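Local coordinates for protein benzoate transport porin BenP (Acinetobacter baumannii AB307-0294, PDB 5DL8) that probably acts as an outer-membrane porin of the OprD family, letting small solutes such as benzoate pass through a beta-barrel channel, at residues S49-A53 with Y84-S89; F186-A190 with P294-G298; D111-Y115 with R146-T150; I193-S197 with E223-N227. One frame throughout, in Å; residues are numbered along the deposited sequence.

Contact 1 of 4, residues S49-A53 with Y84-S89; sequences SWSQA and YAVRLS
Leu88 sets its CD1 methyl over the centre of one face of the six-membered ring of Trp50, a CH-pi contact whose exact closeness is doubtful in the model. Trp50 has CG opposite its backbone N (chi1 -170°), which stands the indole up beside its own carbonyl and within reach of the leucine. Beneath this pair the backbones are tied together: Leu88 N gives a bond of 2.8 Å to Trp50 O, and Ser89 N reaches the same oxygen only weakly. Ser89 contributes its hydroxyl as well, OG accepting from Trp50 N at 3.3 Å, so a small polar side chain continues the pairing where strand 72-87 has already ended. Gln52 makes a hydrogen-bonded antiparallel pair with Val86, its N lying 3.0 Å from Val86 O and its O 2.8 Å from Val86 N. The glutamine chain then bends at chi2 (67°), leading its amide away to Ala53 O and to Asn32 of strand 25-39; Asn32 also takes the indole N-H of Trp50. On the other face Ala53 CB and Ala85 CB meet at 3.9 Å, methyl groups small enough to leave room for the loop residues Gln147 and Leu148. Trp50 and Leu88 on the surface, with Ala53 and Ala85 on the face turned to an inner loop, fit neighbouring antiparallel strands in the wall of a porin beta-barrel.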
loop_
_atom_site.group_PDB
_atom_site.type_symbol
_atom_site.label_atom_id
_atom_site.label_comp_id
_atom_site.label_asym_id
_atom_site.label_seq_id
_atom_site.Cartn_x
_atom_site.Cartn_y
_atom_site.Cartn_z
ATOM N N SER A 49 -16.299 -10.422 4.223
ATOM C CA SER A 49 -16.504 -11.662 3.465
ATOM C C SER A 49 -15.405 -12.724 3.829
ATOM O O SER A 49 -14.360 -12.425 4.519
ATOM C CB SER A 49 -16.364 -11.354 1.965
ATOM O OG SER A 49 -15.089 -10.707 1.705
ATOM N N TRP A 50 -15.670 -13.897 3.262
ATOM C CA TRP A 50 -14.867 -15.080 3.248
ATOM C C TRP A 50 -14.767 -15.346 1.784
ATOM O O TRP A 50 -15.812 -15.497 1.076
ATOM C CB TRP A 50 -15.585 -16.320 3.953
ATOM C CG TRP A 50 -14.670 -17.488 4.157
ATOM C CD1 TRP A 50 -13.308 -17.425 4.415
ATOM C CD2 TRP A 50 -14.993 -18.863 4.048
ATOM N NE1 TRP A 50 -12.796 -18.669 4.496
ATOM C CE2 TRP A 50 -13.802 -19.578 4.272
ATOM C CE3 TRP A 50 -16.179 -19.564 3.792
ATOM C CZ2 TRP A 50 -13.743 -20.956 4.277
ATOM C CZ3 TRP A 50 -16.148 -20.973 3.733
ATOM C CH2 TRP A 50 -14.900 -21.658 3.973
ATOM N N SER A 51 -13.521 -15.469 1.339
ATOM C CA SER A 51 -13.242 -15.751 -0.072
ATOM C C SER A 51 -12.039 -16.649 -0.273
ATOM O O SER A 51 -11.151 -16.671 0.618
ATOM C CB SER A 51 -13.127 -14.447 -0.879
ATOM O OG SER A 51 -12.137 -13.596 -0.379
ATOM N N GLN A 52 -12.046 -17.363 -1.415
ATOM C CA GLN A 52 -10.888 -18.158 -1.880
ATOM C C GLN A 52 -10.449 -17.643 -3.229
ATOM O O GLN A 52 -11.324 -17.430 -4.090
ATOM C CB GLN A 52 -11.214 -19.645 -2.021
ATOM C CG GLN A 52 -10.100 -20.500 -2.536
ATOM C CD GLN A 52 -8.949 -20.563 -1.509
ATOM O OE1 GLN A 52 -9.163 -20.846 -0.321
ATOM N NE2 GLN A 52 -7.748 -20.277 -1.950
ATOM N N ALA A 53 -9.115 -17.432 -3.379
ATOM C CA ALA A 53 -8.528 -16.883 -4.600
ATOM C C ALA A 53 -7.382 -17.761 -5.092
ATOM O O ALA A 53 -6.768 -18.496 -4.304
ATOM C CB ALA A 53 -8.000 -15.457 -4.361
ATOM N N TYR A 84 -8.072 -14.309 -9.487
ATOM C CA TYR A 84 -9.461 -14.742 -9.464
ATOM C C TYR A 84 -9.838 -15.138 -8.080
ATOM O O TYR A 84 -9.131 -15.958 -7.483
ATOM C CB TYR A 84 -9.637 -15.929 -10.362
ATOM C CG TYR A 84 -11.032 -16.438 -10.364
ATOM C CD1 TYR A 84 -12.090 -15.622 -10.862
ATOM C CD2 TYR A 84 -11.344 -17.737 -9.896
ATOM C CE1 TYR A 84 -13.397 -16.082 -10.900
ATOM C CE2 TYR A 84 -12.662 -18.205 -9.954
ATOM C CZ TYR A 84 -13.669 -17.373 -10.473
ATOM O OH TYR A 84 -14.971 -17.755 -10.411
ATOM N N ALA A 85 -10.948 -14.571 -7.569
ATOM C CA ALA A 85 -11.479 -14.910 -6.258
ATOM C C ALA A 85 -12.997 -15.268 -6.347
ATOM O O ALA A 85 -13.750 -14.658 -7.093
ATOM C CB ALA A 85 -11.336 -13.768 -5.320
ATOM N N VAL A 86 -13.405 -16.266 -5.546
ATOM C CA VAL A 86 -14.800 -16.614 -5.313
ATOM C C VAL A 86 -15.251 -16.284 -3.909
ATOM O O VAL A 86 -14.550 -16.644 -2.939
ATOM C CB VAL A 86 -14.976 -18.126 -5.498
ATOM C CG1 VAL A 86 -16.417 -18.595 -5.229
ATOM C CG2 VAL A 86 -14.706 -18.424 -6.951
ATOM N N ARG A 87 -16.400 -15.588 -3.788
ATOM C CA ARG A 87 -17.013 -15.410 -2.482
ATOM C C ARG A 87 -17.584 -16.735 -1.911
ATOM O O ARG A 87 -18.342 -17.424 -2.553
ATOM C CB ARG A 87 -18.148 -14.399 -2.507
ATOM C CG ARG A 87 -18.695 -14.146 -1.108
ATOM C CD ARG A 87 -19.471 -12.811 -0.969
ATOM N NE ARG A 87 -20.400 -12.576 -1.994
ATOM C CZ ARG A 87 -21.605 -13.227 -2.121
ATOM N NH1 ARG A 87 -22.036 -14.152 -1.253
ATOM N NH2 ARG A 87 -22.415 -12.942 -3.141
ATOM N N LEU A 88 -17.288 -17.046 -0.672
ATOM C CA LEU A 88 -17.851 -18.230 -0.022
ATOM C C LEU A 88 -18.903 -17.974 1.017
ATOM O O LEU A 88 -19.711 -18.888 1.309
ATOM C CB LEU A 88 -16.704 -19.028 0.696
ATOM C CG LEU A 88 -15.480 -19.481 -0.117
ATOM C CD1 LEU A 88 -14.291 -19.897 0.808
ATOM C CD2 LEU A 88 -15.872 -20.635 -1.027
ATOM N N SER A 89 -18.811 -16.856 1.700
ATOM C CA SER A 89 -19.758 -16.517 2.722
ATOM C C SER A 89 -21.055 -16.067 2.013
ATOM O O SER A 89 -21.096 -15.795 0.813
ATOM C CB SER A 89 -19.234 -15.356 3.591
ATOM O OG SER A 89 -18.899 -14.263 2.792
#

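Contact 2 of 4, residues F186-A190 with P294-G298; sequences FSFTA and PLPDG
Phe188 crosses Pro294 at a slant, its CE1 3.6 Å from the proline CB, while its CD1 lies 3.5 Å from Leu295 O. The ring gets there because CG stands opposite the backbone N (chi1 -176°), and it is packed further by Phe260, edge-to-face, and by Tyr226. An aromatic suits this position, as a broad apolar side chain can lean against the proline CB. Ser187 and Thr189, one residue to each side along strand 187-190, reach instead for the carboxylate of Asp297. Both hydroxyls donate to a single oxygen: Ser187 OG meets Asp297 OD2 on its anti side at 2.6 Å, and Thr189 OG1 meets OD2 on its syn side at 2.7 Å, 29° out of the carboxylate plane. Thr189 OG1 is also bonded to Thr194 OG1 of the next strand, so the threonine is positioned from two directions. The main chain adds a nearly straight bond from Asp297 N to Ser187 O, 2.9 Å long at 176°. Water 1 completes the join, accepting from Ser187 N and donating to Asp297 O. The contact thus fastens the loop between strands 278-288 and 319-328 to the two-stranded hairpin of 187-196. Two donors converging on one carboxylate oxygen would be expected to stabilise the ionised form of Asp297 and to hold its rotation.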
loop_
_atom_site.group_PDB
_atom_site.type_symbol
_atom_site.label_atom_id
_atom_site.label_comp_id
_atom_site.label_asym_id
_atom_site.label_seq_id
_atom_site.Cartn_x
_atom_site.Cartn_y
_atom_site.Cartn_z
ATOM N N PHE A 186 -8.614 7.498 -11.863
ATOM C CA PHE A 186 -8.527 7.965 -10.468
ATOM C C PHE A 186 -9.598 8.947 -10.164
ATOM O O PHE A 186 -10.049 9.664 -11.074
ATOM C CB PHE A 186 -7.185 8.756 -10.263
ATOM C CG PHE A 186 -5.910 7.895 -10.243
ATOM C CD1 PHE A 186 -5.588 7.151 -9.136
ATOM C CD2 PHE A 186 -5.065 7.834 -11.352
ATOM C CE1 PHE A 186 -4.461 6.308 -9.136
ATOM C CE2 PHE A 186 -3.938 7.079 -11.334
ATOM C CZ PHE A 186 -3.618 6.303 -10.232
ATOM N N SER A 187 -10.006 9.036 -8.903
ATOM C CA SER A 187 -10.988 10.029 -8.583
ATOM C C SER A 187 -10.887 10.538 -7.141
ATOM O O SER A 187 -10.256 9.913 -6.308
ATOM C CB SER A 187 -12.443 9.494 -8.859
ATOM O OG SER A 187 -12.739 8.260 -8.166
ATOM N N PHE A 188 -11.524 11.668 -6.849
ATOM C CA PHE A 188 -11.667 12.129 -5.488
ATOM C C PHE A 188 -13.140 12.538 -5.305
ATOM O O PHE A 188 -13.783 13.236 -6.171
ATOM C CB PHE A 188 -10.696 13.289 -5.228
ATOM C CG PHE A 188 -10.669 13.801 -3.807
ATOM C CD1 PHE A 188 -9.776 13.274 -2.851
ATOM C CD2 PHE A 188 -11.447 14.862 -3.418
ATOM C CE1 PHE A 188 -9.739 13.792 -1.542
ATOM C CE2 PHE A 188 -11.444 15.334 -2.109
ATOM C CZ PHE A 188 -10.573 14.824 -1.164
ATOM N N THR A 189 -13.597 12.241 -4.100
ATOM C CA THR A 189 -14.960 12.445 -3.698
ATOM C C THR A 189 -15.078 13.337 -2.440
ATOM O O THR A 189 -14.413 13.104 -1.429
ATOM C CB THR A 189 -15.632 11.002 -3.528
ATOM O OG1 THR A 189 -15.643 10.354 -4.828
ATOM C CG2 THR A 189 -17.030 11.127 -3.077
ATOM N N ALA A 190 -15.986 14.322 -2.459
ATOM C CA ALA A 190 -16.322 15.002 -1.187
ATOM C C ALA A 190 -17.752 15.509 -1.248
ATOM O O ALA A 190 -18.197 15.966 -2.329
ATOM C CB ALA A 190 -15.402 16.126 -0.905
ATOM N N PRO A 294 -5.668 14.308 2.011
ATOM C CA PRO A 294 -6.478 13.536 1.019
ATOM C C PRO A 294 -5.907 12.213 0.579
ATOM O O PRO A 294 -4.723 12.055 0.383
ATOM C CB PRO A 294 -6.456 14.491 -0.203
ATOM C CG PRO A 294 -5.116 15.121 -0.130
ATOM C CD PRO A 294 -4.787 15.294 1.325
ATOM N N LEU A 295 -6.771 11.287 0.313
ATOM C CA LEU A 295 -6.485 9.983 -0.328
ATOM C C LEU A 295 -7.437 9.884 -1.539
ATOM O O LEU A 295 -8.537 10.342 -1.465
ATOM C CB LEU A 295 -6.805 8.874 0.701
ATOM C CG LEU A 295 -5.636 8.936 1.659
ATOM C CD1 LEU A 295 -5.922 9.332 3.121
ATOM C CD2 LEU A 295 -4.574 7.882 1.389
ATOM N N PRO A 296 -6.983 9.309 -2.655
ATOM C CA PRO A 296 -7.805 9.013 -3.735
ATOM C C PRO A 296 -8.905 7.973 -3.387
ATOM O O PRO A 296 -8.781 7.252 -2.422
ATOM C CB PRO A 296 -6.862 8.535 -4.820
ATOM C CG PRO A 296 -5.453 8.432 -4.204
ATOM C CD PRO A 296 -5.562 8.838 -2.775
ATOM N N ASP A 297 -9.997 7.982 -4.171
ATOM C CA ASP A 297 -11.096 6.998 -4.020
ATOM C C ASP A 297 -10.524 5.611 -4.327
ATOM O O ASP A 297 -9.445 5.482 -4.882
ATOM C CB ASP A 297 -12.273 7.235 -4.997
ATOM C CG ASP A 297 -12.953 8.561 -4.857
ATOM O OD1 ASP A 297 -13.007 9.080 -3.780
ATOM O OD2 ASP A 297 -13.536 9.090 -5.831
ATOM N N GLY A 298 -11.168 4.603 -3.844
ATOM C CA GLY A 298 -10.805 3.198 -4.190
ATOM C C GLY A 298 -9.785 2.565 -3.257
ATOM O O GLY A 298 -9.122 1.526 -3.616
HETATM O O HOH W 1 -9.079 6.867 -7.328
#

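Contact 3 of 4, residues D111-Y115 with R146-T150; sequences DYLKY and RQLLT
Gln147 makes the first touch, its CB lying 4.1 Å from Tyr112 OH, while its amide turns elsewhere and NE2 is bonded to Ser51 OG. Leu148 follows and carries most of the contact. Its N donates to Tyr112 OH over 3.1 Å, a bent bond of 142°, and the phenol oxygen is also hydrogen-bonded to Arg178 O, so that it links two loops. The leucine side chain comes at the tyrosine from the opposite direction and sets its CD1 over one ring face, 3.6 Å from the ring centroid, 16° off the normal and displaced toward the rim. Tyr112 points its ring inward with CG between the backbone N and the carbonyl carbon (chi1 75°). A tyrosine fits here since it offers an apolar face to the leucine and a polar end to its main chain. Leu148 CB also slides past the Lys114 chain, 3.8 Å from CE. Leu149 adds its carbonyl, with O 3.5 Å from Lys114 CE; water 2 donates to this O at 2.8 Å and accepts from Lys114 NZ at 3.2 Å. The ammonium has further partners in Pro177 O and Glu180 O, which helps satisfy a buried charge. A loop between barrel strands lying against the inner wall in this way is consistent with the inward-folded third loop, L3, of porins.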
loop_
_atom_site.group_PDB
_atom_site.type_symbol
_atom_site.label_atom_id
_atom_site.label_comp_id
_atom_site.label_asym_id
_atom_site.label_seq_id
_atom_site.Cartn_x
_atom_site.Cartn_y
_atom_site.Cartn_z
ATOM N N ASP A 111 -18.093 -13.455 -7.316
ATOM C CA ASP A 111 -16.703 -13.747 -7.777
ATOM C C ASP A 111 -16.124 -12.507 -8.549
ATOM O O ASP A 111 -16.868 -11.604 -8.905
ATOM C CB ASP A 111 -16.641 -15.069 -8.568
ATOM C CG ASP A 111 -17.214 -15.003 -9.963
ATOM O OD1 ASP A 111 -17.933 -14.105 -10.308
ATOM O OD2 ASP A 111 -16.917 -15.826 -10.819
ATOM N N TYR A 112 -14.814 -12.395 -8.707
ATOM C CA TYR A 112 -14.273 -11.350 -9.587
ATOM C C TYR A 112 -12.911 -11.792 -10.090
ATOM O O TYR A 112 -12.245 -12.599 -9.444
ATOM C CB TYR A 112 -14.222 -9.963 -8.935
ATOM C CG TYR A 112 -13.159 -9.658 -7.897
ATOM C CD1 TYR A 112 -13.032 -10.444 -6.767
ATOM C CD2 TYR A 112 -12.418 -8.414 -7.949
ATOM C CE1 TYR A 112 -12.199 -10.140 -5.750
ATOM C CE2 TYR A 112 -11.471 -8.106 -6.931
ATOM C CZ TYR A 112 -11.379 -8.951 -5.822
ATOM O OH TYR A 112 -10.478 -8.669 -4.796
ATOM N N LEU A 113 -12.611 -11.296 -11.295
ATOM C CA LEU A 113 -11.475 -11.625 -12.083
ATOM C C LEU A 113 -10.763 -10.367 -12.464
ATOM O O LEU A 113 -11.444 -9.468 -13.064
ATOM C CB LEU A 113 -11.931 -12.246 -13.407
ATOM C CG LEU A 113 -10.827 -12.607 -14.401
ATOM C CD1 LEU A 113 -9.963 -13.757 -13.942
ATOM C CD2 LEU A 113 -11.513 -12.981 -15.716
ATOM N N LYS A 114 -9.448 -10.325 -12.182
ATOM C CA LYS A 114 -8.514 -9.267 -12.742
ATOM C C LYS A 114 -7.524 -9.933 -13.728
ATOM O O LYS A 114 -7.221 -11.116 -13.568
ATOM C CB LYS A 114 -7.724 -8.675 -11.640
ATOM C CG LYS A 114 -8.458 -7.919 -10.567
ATOM C CD LYS A 114 -7.509 -7.649 -9.431
ATOM C CE LYS A 114 -8.052 -6.614 -8.478
ATOM N NZ LYS A 114 -8.041 -5.232 -9.129
ATOM N N TYR A 115 -7.036 -9.177 -14.707
ATOM C CA TYR A 115 -5.936 -9.536 -15.535
ATOM C C TYR A 115 -5.270 -8.270 -16.151
ATOM O O TYR A 115 -5.885 -7.219 -16.270
ATOM C CB TYR A 115 -6.310 -10.524 -16.655
ATOM C CG TYR A 115 -7.366 -10.001 -17.606
ATOM C CD1 TYR A 115 -8.703 -10.124 -17.299
ATOM C CD2 TYR A 115 -7.035 -9.404 -18.844
ATOM C CE1 TYR A 115 -9.704 -9.643 -18.171
ATOM C CE2 TYR A 115 -8.011 -8.928 -19.723
ATOM C CZ TYR A 115 -9.348 -9.065 -19.356
ATOM O OH TYR A 115 -10.397 -8.677 -20.131
ATOM N N ARG A 146 -6.070 -7.131 1.569
ATOM C CA ARG A 146 -7.407 -7.763 1.595
ATOM C C ARG A 146 -7.405 -9.088 0.785
ATOM O O ARG A 146 -6.727 -10.020 1.216
ATOM C CB ARG A 146 -8.456 -6.743 1.129
ATOM C CG ARG A 146 -8.621 -5.471 1.962
ATOM C CD ARG A 146 -8.860 -5.778 3.390
ATOM N NE ARG A 146 -9.482 -4.662 4.107
ATOM C CZ ARG A 146 -8.883 -3.498 4.481
ATOM N NH1 ARG A 146 -7.598 -3.194 4.189
ATOM N NH2 ARG A 146 -9.636 -2.594 5.103
ATOM N N GLN A 147 -8.059 -9.122 -0.386
ATOM C CA GLN A 147 -8.073 -10.291 -1.193
ATOM C C GLN A 147 -7.243 -10.088 -2.449
ATOM O O GLN A 147 -5.992 -10.214 -2.376
ATOM C CB GLN A 147 -9.525 -10.755 -1.447
ATOM C CG GLN A 147 -9.718 -11.994 -2.281
ATOM C CD GLN A 147 -8.791 -13.142 -1.920
ATOM O OE1 GLN A 147 -7.619 -13.138 -2.305
ATOM N NE2 GLN A 147 -9.320 -14.172 -1.246
ATOM N N LEU A 148 -7.834 -9.729 -3.574
ATOM C CA LEU A 148 -6.973 -9.452 -4.801
ATOM C C LEU A 148 -6.179 -8.087 -4.637
ATOM O O LEU A 148 -6.488 -7.293 -3.708
ATOM C CB LEU A 148 -7.773 -9.581 -6.083
ATOM C CG LEU A 148 -8.580 -10.902 -6.249
ATOM C CD1 LEU A 148 -9.199 -10.993 -7.645
ATOM C CD2 LEU A 148 -7.605 -12.073 -5.989
ATOM N N LEU A 149 -5.166 -7.882 -5.469
ATOM C CA LEU A 149 -4.158 -6.785 -5.335
ATOM C C LEU A 149 -4.392 -5.662 -6.386
ATOM O O LEU A 149 -4.746 -5.866 -7.584
ATOM C CB LEU A 149 -2.804 -7.341 -5.619
ATOM C CG LEU A 149 -1.967 -8.071 -4.563
ATOM C CD1 LEU A 149 -2.747 -8.893 -3.609
ATOM C CD2 LEU A 149 -0.815 -8.876 -5.149
ATOM N N THR A 150 -4.272 -4.445 -5.908
ATOM C CA THR A 150 -4.331 -3.217 -6.739
ATOM C C THR A 150 -3.164 -3.216 -7.735
ATOM O O THR A 150 -2.041 -3.593 -7.408
ATOM C CB THR A 150 -4.303 -1.987 -5.803
ATOM O OG1 THR A 150 -5.340 -2.190 -4.848
ATOM C CG2 THR A 150 -4.503 -0.569 -6.507
HETATM O O HOH W 2 -5.062 -5.374 -10.290
#

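Contact 4 of 4, residues I193-S197 with E223-N227; sequences ITKES and EDLYN
A chi1 of -148°, away from a staggered position, sets the Lys195 side chain off toward Asp224, and full extension beyond CG carries NZ to Asp224 O, 3.0 Å away. Ser197 holds OG opposite its backbone N (chi1 174°), from where the hydroxyl donates to Glu223 O at 2.8 Å. Both donors lie in the plane of their carbonyl and use a lone pair, so two successive carbonyls of the turn are gripped by Lys195 and Ser197, two residues apart in the chain. Lysine suits the longer reach and serine the shorter one. Each has another partner: Lys195 NZ bonds to Thr259 OG1, and Ser197 OG to Gly199 N. Asp224 sits in a left-handed backbone conformation (phi 74°), reversing the chain in the tight connection between strands 213-222 and 226-238. There Leu225 and Tyr226 both face Leu222, a classic beta bulge at the start of the new strand. Leu225 lies between the two polar anchors: its CD2 is 3.7 Å from Lys195 O and 4.1 Å from Lys195 CD, while its CD1 rests 3.7 Å from Ser197 CB. The leucine and the lysine chain run past each other in opposite directions, so one methyl of the leucine's fork meets the methylene part of a charged residue. Lys195 NZ stays 5.1 Å from Asp224 OD1, which may allow a modest electrostatic attraction, though the charged atoms are not in contact. The neighbouring carboxylate, on Glu223, is engaged by a salt bridge to Arg171 and by Asn201.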
loop_
_atom_site.group_PDB
_atom_site.type_symbol
_atom_site.label_atom_id
_atom_site.label_comp_id
_atom_site.label_asym_id
_atom_site.label_seq_id
_atom_site.Cartn_x
_atom_site.Cartn_y
_atom_site.Cartn_z
ATOM N N ILE A 193 -20.004 14.124 -3.849
ATOM C CA ILE A 193 -19.767 14.487 -5.216
ATOM C C ILE A 193 -18.379 13.949 -5.624
ATOM O O ILE A 193 -17.351 14.313 -4.956
ATOM C CB ILE A 193 -19.831 15.993 -5.423
ATOM C CG1 ILE A 193 -21.258 16.507 -5.211
ATOM C CG2 ILE A 193 -19.427 16.373 -6.888
ATOM C CD1 ILE A 193 -21.305 18.093 -5.108
ATOM N N THR A 194 -18.374 13.150 -6.730
ATOM C CA THR A 194 -17.191 12.547 -7.323
ATOM C C THR A 194 -16.666 13.274 -8.585
ATOM O O THR A 194 -17.452 13.573 -9.444
ATOM C CB THR A 194 -17.395 11.034 -7.628
ATOM O OG1 THR A 194 -17.625 10.337 -6.376
ATOM C CG2 THR A 194 -16.073 10.357 -8.186
ATOM N N LYS A 195 -15.370 13.551 -8.660
ATOM C CA LYS A 195 -14.681 14.010 -9.851
ATOM C C LYS A 195 -13.548 13.078 -10.210
ATOM O O LYS A 195 -12.822 12.598 -9.335
ATOM C CB LYS A 195 -14.117 15.350 -9.604
ATOM C CG LYS A 195 -14.082 16.211 -10.876
ATOM C CD LYS A 195 -12.902 17.181 -10.778
ATOM C CE LYS A 195 -12.896 18.310 -11.818
ATOM N NZ LYS A 195 -11.881 19.361 -11.308
ATOM N N GLU A 196 -13.389 12.824 -11.513
ATOM C CA GLU A 196 -12.334 11.950 -12.072
ATOM C C GLU A 196 -11.183 12.750 -12.602
ATOM O O GLU A 196 -11.395 13.872 -13.030
ATOM C CB GLU A 196 -12.883 11.198 -13.292
ATOM C CG GLU A 196 -14.116 10.334 -13.001
ATOM C CD GLU A 196 -14.569 9.515 -14.161
ATOM O OE1 GLU A 196 -15.197 10.102 -15.040
ATOM O OE2 GLU A 196 -14.288 8.308 -14.171
ATOM N N SER A 197 -10.019 12.130 -12.661
ATOM C CA SER A 197 -8.841 12.689 -13.276
ATOM C C SER A 197 -8.505 12.001 -14.582
ATOM O O SER A 197 -8.608 10.757 -14.684
ATOM C CB SER A 197 -7.674 12.425 -12.299
ATOM O OG SER A 197 -6.364 12.800 -12.806
ATOM N N GLU A 223 -4.045 15.039 -12.242
ATOM C CA GLU A 223 -4.735 16.115 -12.988
ATOM C C GLU A 223 -6.147 16.409 -12.514
ATOM O O GLU A 223 -6.924 15.457 -12.341
ATOM C CB GLU A 223 -4.750 15.845 -14.473
ATOM C CG GLU A 223 -3.380 15.832 -15.143
ATOM C CD GLU A 223 -3.447 15.522 -16.629
ATOM O OE1 GLU A 223 -4.547 15.587 -17.221
ATOM O OE2 GLU A 223 -2.410 15.162 -17.216
ATOM N N ASP A 224 -6.469 17.687 -12.242
ATOM C CA ASP A 224 -7.852 18.237 -11.881
ATOM C C ASP A 224 -8.276 17.886 -10.462
ATOM O O ASP A 224 -9.362 18.223 -10.026
ATOM C CB ASP A 224 -8.999 17.719 -12.810
ATOM C CG ASP A 224 -8.560 17.482 -14.306
ATOM O OD1 ASP A 224 -8.295 18.558 -14.871
ATOM O OD2 ASP A 224 -8.500 16.239 -14.859
ATOM N N LEU A 225 -7.438 17.127 -9.735
ATOM C CA LEU A 225 -7.701 16.831 -8.313
ATOM C C LEU A 225 -6.698 17.615 -7.382
ATOM O O LEU A 225 -7.079 18.597 -6.736
ATOM C CB LEU A 225 -7.723 15.294 -8.079
ATOM C CG LEU A 225 -8.540 14.470 -9.102
ATOM C CD1 LEU A 225 -8.569 12.966 -8.770
ATOM C CD2 LEU A 225 -9.959 14.982 -9.069
ATOM N N TYR A 226 -5.431 17.219 -7.345
ATOM C CA TYR A 226 -4.443 17.814 -6.433
ATOM C C TYR A 226 -3.008 17.417 -6.843
ATOM O O TYR A 226 -2.747 16.436 -7.585
ATOM C CB TYR A 226 -4.767 17.496 -4.959
ATOM C CG TYR A 226 -4.747 15.989 -4.559
ATOM C CD1 TYR A 226 -3.570 15.361 -4.147
ATOM C CD2 TYR A 226 -5.936 15.234 -4.501
ATOM C CE1 TYR A 226 -3.549 13.970 -3.801
ATOM C CE2 TYR A 226 -5.954 13.913 -4.147
ATOM C CZ TYR A 226 -4.784 13.269 -3.825
ATOM O OH TYR A 226 -4.827 11.949 -3.435
ATOM N N ASN A 227 -2.109 18.232 -6.377
ATOM C CA ASN A 227 -0.653 18.048 -6.551
ATOM C C ASN A 227 0.008 17.718 -5.258
ATOM O O ASN A 227 -0.311 18.263 -4.227
ATOM C CB ASN A 227 -0.094 19.327 -7.169
ATOM C CG ASN A 227 -0.676 19.560 -8.570
ATOM O OD1 ASN A 227 -0.922 18.606 -9.324
ATOM N ND2 ASN A 227 -0.991 20.804 -8.884
#

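In the fold
The four contacts form two clusters in the porin barrel. Contacts 1 and 3 have centres about 10 Å apart and share the wall of strands 47-65, 72-87 and 107-123; Tyr84 OH lies 2.8 Å from Asp111 OD2, a probable hydrogen bond between them. Contacts 2 and 4, about 8 Å between centres, use the two strands of one hairpin, strand 187-190 meeting the loop at 294-298 and strand 193-196 the turn at 223-225. The clusters come nearest between contacts 2 and 3, about 5 Å between closest atoms without touching. Of the two calcium sites, the one that includes Asp46 lies near contact 1, the Asp46 side chain being about 11 Å from that of Ser49.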